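Local coordinates for uncharacterized protein (Leishmania infantum, PDB 4TYZ), which is of unknown function, though its C-terminal GRAM domain, the part modelled here, belongs to a family generally linked with sterol binding and transfer, at residues 39-44 against 56-62. Numbering follows the deposited sequence.
Sequences ITPHWL and SIEYDEI
Tyr59 sets its ring against the backbone of the turn 40-43, reaching across from the end of strand 54-58. CG stands anti to the carbonyl carbon (chi1 -64°), which carries the ring to the other segment. The ring edge runs into the carbonyl of Thr40, with CE2 3.2 Å from Thr40 O, while Leu44 N lies over one face. The hydroxyl sits between two carbonyls, Tyr59 OH being 3.2 Å from Thr40 O and 3.1 Å from Trp43 O. Gln106 of helix 96-107 also touches the Tyr59 side chain.

Trp43 and Glu58 form the antiparallel non-hydrogen-bonded pair next along, and their side chains meet on the sheet face opposite Leu44 and Ile57. The Glu58 chain bends at chi2 (-90°) and passes over one face of the indole, CG 3.6 Å from the centroid of the six-membered ring, a CH-pi contact. Its carboxylate lies alongside His42, with OE2 3.3 Å from His42 CB, while OE1 accepts Asp60 N at 3.0 Å.

This is the open end of the hairpin 43-48/54-58, at the margin of the antiparallel sheet of a GRAM domain, a fold of the PH superfamily. Leu44 and Ile57 make the hydrogen-bonded pair: Leu44 N reaches Ile57 O at 2.8 Å, and Ile57 N returns to Leu44 O. Past Glu58 the strand breaks into a 3-10 turn, yet Tyr59 N still bonds to His42 O. On the face of Leu44 and Ile57, Leu44 CB packs on Ile57 CG2 at 3.8 Å, and Leu103 of helix 96-107 and Val80 of strand 78-82 touch the leucine side chain.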
ATOM      1  N   ILE A  39      -4.467  -0.812  -5.161  1.00  9.23           N
ATOM      2  CA  ILE A  39      -4.493   0.490  -5.805  1.00  9.05           C
ATOM      3  C   ILE A  39      -5.829   0.656  -6.529  1.00 10.79           C
ATOM      4  O   ILE A  39      -6.194  -0.164  -7.372  1.00 11.17           O
ATOM      5  CB  ILE A  39      -3.319   0.635  -6.769  1.00 11.17           C
ATOM      6  CG1 ILE A  39      -2.013   0.627  -5.959  1.00 15.78           C
ATOM      7  CG2 ILE A  39      -3.447   1.895  -7.606  1.00 13.63           C
ATOM      8  CD1 ILE A  39      -0.795   0.456  -6.781  1.00 23.84           C
ATOM      9  N   THR A  40      -6.572   1.689  -6.148  1.00  8.88           N
ATOM     10  CA  THR A  40      -7.822   2.014  -6.802  1.00  8.86           C
ATOM     11  C   THR A  40      -7.700   3.442  -7.335  1.00  8.85           C
ATOM     12  O   THR A  40      -6.672   4.095  -7.125  1.00 10.44           O
ATOM     13  CB  THR A  40      -9.039   1.862  -5.836  1.00 10.68           C
ATOM     14  OG1 THR A  40      -9.158   3.026  -5.005  1.00 11.75           O
ATOM     15  CG2 THR A  40      -8.883   0.622  -4.968  1.00 10.97           C
ATOM     16  N   PRO A  41      -8.716   3.927  -8.061  1.00 11.26           N
ATOM     17  CA  PRO A  41      -8.521   5.282  -8.589  1.00 13.54           C
ATOM     18  C   PRO A  41      -8.376   6.368  -7.509  1.00 12.66           C
ATOM     19  O   PRO A  41      -7.672   7.351  -7.745  1.00 15.14           O
ATOM     20  CB  PRO A  41      -9.787   5.509  -9.427  1.00 15.51           C
ATOM     21  CG  PRO A  41     -10.205   4.124  -9.852  1.00 17.48           C
ATOM     22  CD  PRO A  41      -9.884   3.252  -8.659  1.00 12.68           C
ATOM     23  N   HIS A  42      -8.991   6.185  -6.343  1.00  9.77           N
ATOM     24  CA  HIS A  42      -8.954   7.221  -5.306  1.00  9.29           C
ATOM     25  C   HIS A  42      -8.228   6.815  -4.027  1.00  8.33           C
ATOM     26  O   HIS A  42      -7.948   7.682  -3.191  1.00 10.30           O
ATOM     27  CB  HIS A  42     -10.376   7.654  -4.938  1.00 10.45           C
ATOM     28  CG  HIS A  42     -11.109   8.304  -6.064  1.00 12.74           C
ATOM     29  ND1 HIS A  42     -12.157   7.692  -6.718  1.00 15.56           N
ATOM     30  CD2 HIS A  42     -10.929   9.501  -6.667  1.00 13.85           C
ATOM     31  CE1 HIS A  42     -12.594   8.492  -7.678  1.00 17.43           C
ATOM     32  NE2 HIS A  42     -11.869   9.591  -7.668  1.00 13.99           N
ATOM     33  N   TRP A  43      -7.921   5.526  -3.880  1.00  8.30           N
ATOM     34  CA  TRP A  43      -7.427   4.999  -2.604  1.00  8.38           C
ATOM     35  C   TRP A  43      -6.229   4.091  -2.710  1.00  8.46           C
ATOM     36  O   TRP A  43      -6.071   3.311  -3.649  1.00 10.55           O
ATOM     37  CB  TRP A  43      -8.548   4.214  -1.868  1.00  7.71           C
ATOM     38  CG  TRP A  43      -9.717   5.076  -1.534  1.00  7.56           C
ATOM     39  CD1 TRP A  43     -10.756   5.398  -2.361  1.00  7.80           C
ATOM     40  CD2 TRP A  43      -9.958   5.758  -0.297  1.00  7.62           C
ATOM     41  NE1 TRP A  43     -11.637   6.241  -1.713  1.00  8.62           N
ATOM     42  CE2 TRP A  43     -11.168   6.476  -0.446  1.00  9.96           C
ATOM     43  CE3 TRP A  43      -9.273   5.829   0.922  1.00  9.25           C
ATOM     44  CZ2 TRP A  43     -11.718   7.248   0.586  1.00  9.10           C
ATOM     45  CZ3 TRP A  43      -9.811   6.603   1.947  1.00  9.89           C
ATOM     46  CH2 TRP A  43     -11.021   7.305   1.770  1.00  8.80           C
ATOM     47  N   LEU A  44      -5.387   4.231  -1.701  1.00  7.87           N
ATOM     48  CA  LEU A  44      -4.290   3.321  -1.457  0.62  8.40           C
ATOM     49  C   LEU A  44      -4.652   2.517  -0.226  1.00  8.38           C
ATOM     50  O   LEU A  44      -4.855   3.084   0.843  1.00  9.05           O
ATOM     51  CB  LEU A  44      -2.991   4.089  -1.238  0.62  9.72           C
ATOM     52  CG  LEU A  44      -1.851   3.143  -0.901  0.62 11.65           C
ATOM     53  CD1 LEU A  44      -1.659   2.180  -2.049  0.62 13.24           C
ATOM     54  CD2 LEU A  44      -0.577   3.923  -0.601  0.62  9.29           C
ATOM     55  N   SER A  56      -6.677   2.389   4.802  1.00  9.07           N
ATOM     56  CA  SER A  56      -6.984   2.968   3.497  1.00  8.66           C
ATOM     57  C   SER A  56      -6.741   4.451   3.588  1.00 11.41           C
ATOM     58  O   SER A  56      -7.139   5.092   4.566  1.00 13.65           O
ATOM     59  CB  SER A  56      -8.421   2.679   3.062  1.00 11.14           C
ATOM     60  OG  SER A  56      -9.349   3.176   4.014  1.00 14.40           O
ATOM     61  N   ILE A  57      -6.076   4.993   2.577  1.00  8.63           N
ATOM     62  CA  ILE A  57      -5.769   6.409   2.554  1.00  7.94           C
ATOM     63  C   ILE A  57      -6.064   6.951   1.165  1.00  7.73           C
ATOM     64  O   ILE A  57      -5.758   6.321   0.157  1.00  8.89           O
ATOM     65  CB  ILE A  57      -4.303   6.671   2.969  1.00 11.70           C
ATOM     66  CG1 ILE A  57      -4.004   8.168   2.926  1.00 13.87           C
ATOM     67  CG2 ILE A  57      -3.347   5.912   2.103  1.00 14.77           C
ATOM     68  CD1 ILE A  57      -2.777   8.539   3.687  1.00 23.46           C
ATOM     69  N   GLU A  58      -6.727   8.101   1.114  1.00  8.05           N
ATOM     70  CA  GLU A  58      -7.052   8.706  -0.173  1.00  7.80           C
ATOM     71  C   GLU A  58      -5.794   9.340  -0.760  1.00  8.51           C
ATOM     72  O   GLU A  58      -4.965   9.848  -0.015  1.00 10.64           O
ATOM     73  CB  GLU A  58      -8.151   9.768   0.005  1.00  9.54           C
ATOM     74  CG  GLU A  58      -9.399   9.585  -0.854  1.00 11.77           C
ATOM     75  CD  GLU A  58      -9.309  10.281  -2.216  1.00 17.40           C
ATOM     76  OE1 GLU A  58      -8.229  10.811  -2.563  1.00 15.02           O
ATOM     77  OE2 GLU A  58     -10.330  10.302  -2.947  1.00 13.33           O
ATOM     78  N   TYR A  59      -5.626   9.313  -2.081  1.00  9.84           N
ATOM     79  CA  TYR A  59      -4.453   9.975  -2.645  1.00  8.30           C
ATOM     80  C   TYR A  59      -4.389  11.456  -2.270  1.00 10.57           C
ATOM     81  O   TYR A  59      -3.289  12.013  -2.166  1.00 11.07           O
ATOM     82  CB  TYR A  59      -4.402   9.823  -4.170  1.00 10.13           C
ATOM     83  CG  TYR A  59      -4.235   8.385  -4.556  1.00 10.35           C
ATOM     84  CD1 TYR A  59      -3.059   7.704  -4.269  1.00 11.28           C
ATOM     85  CD2 TYR A  59      -5.275   7.692  -5.166  1.00 12.36           C
ATOM     86  CE1 TYR A  59      -2.934   6.352  -4.588  1.00 13.89           C
ATOM     87  CE2 TYR A  59      -5.149   6.364  -5.497  1.00 14.93           C
ATOM     88  CZ  TYR A  59      -3.982   5.703  -5.205  1.00 15.95           C
ATOM     89  OH  TYR A  59      -3.868   4.373  -5.543  1.00 23.96           O
ATOM     90  N   ASP A  60      -5.540  12.090  -2.022  1.00 12.49           N
ATOM     91  CA  ASP A  60      -5.503  13.509  -1.672  1.00 12.42           C
ATOM     92  C   ASP A  60      -5.090  13.726  -0.210  1.00 12.72           C
ATOM     93  O   ASP A  60      -4.992  14.865   0.249  1.00 18.08           O
ATOM     94  CB  ASP A  60      -6.845  14.225  -2.017  1.00 11.19           C
ATOM     95  CG  ASP A  60      -8.053  13.798  -1.159  1.00 13.72           C
ATOM     96  OD1 ASP A  60      -7.935  13.002  -0.212  1.00 14.93           O
ATOM     97  OD2 ASP A  60      -9.169  14.327  -1.441  1.00 15.79           O
ATOM     98  N   GLU A  61      -4.799  12.632   0.493  1.00 10.41           N
ATOM     99  CA  GLU A  61      -4.277  12.667   1.857  1.00 11.39           C
ATOM    100  C   GLU A  61      -2.771  12.385   1.897  1.00 12.20           C
ATOM    101  O   GLU A  61      -2.148  12.468   2.954  1.00 13.67           O
ATOM    102  CB  GLU A  61      -5.010  11.643   2.734  1.00 11.51           C
ATOM    103  CG  GLU A  61      -6.492  11.958   2.908  1.00 12.80           C
ATOM    104  CD  GLU A  61      -7.221  10.955   3.799  1.00 15.45           C
ATOM    105  OE1 GLU A  61      -7.860  11.395   4.780  1.00 17.96           O
ATOM    106  OE2 GLU A  61      -7.192   9.737   3.511  1.00 15.07           O
ATOM    107  N   ILE A  62      -2.207  12.044   0.746  1.00 11.09           N
ATOM    108  CA  ILE A  62      -0.800  11.635   0.666  1.00  8.83           C
ATOM    109  C   ILE A  62       0.065  12.820   0.254  1.00 10.73           C
ATOM    110  O   ILE A  62      -0.164  13.434  -0.784  1.00 12.06           O
ATOM    111  CB  ILE A  62      -0.608  10.476  -0.325  1.00 10.33           C
ATOM    112  CG1 ILE A  62      -1.295   9.218   0.218  1.00 11.50           C
ATOM    113  CG2 ILE A  62       0.887  10.209  -0.570  1.00  9.14           C
ATOM    114  CD1 ILE A  62      -1.272   8.049  -0.742  1.00 13.75           C
TER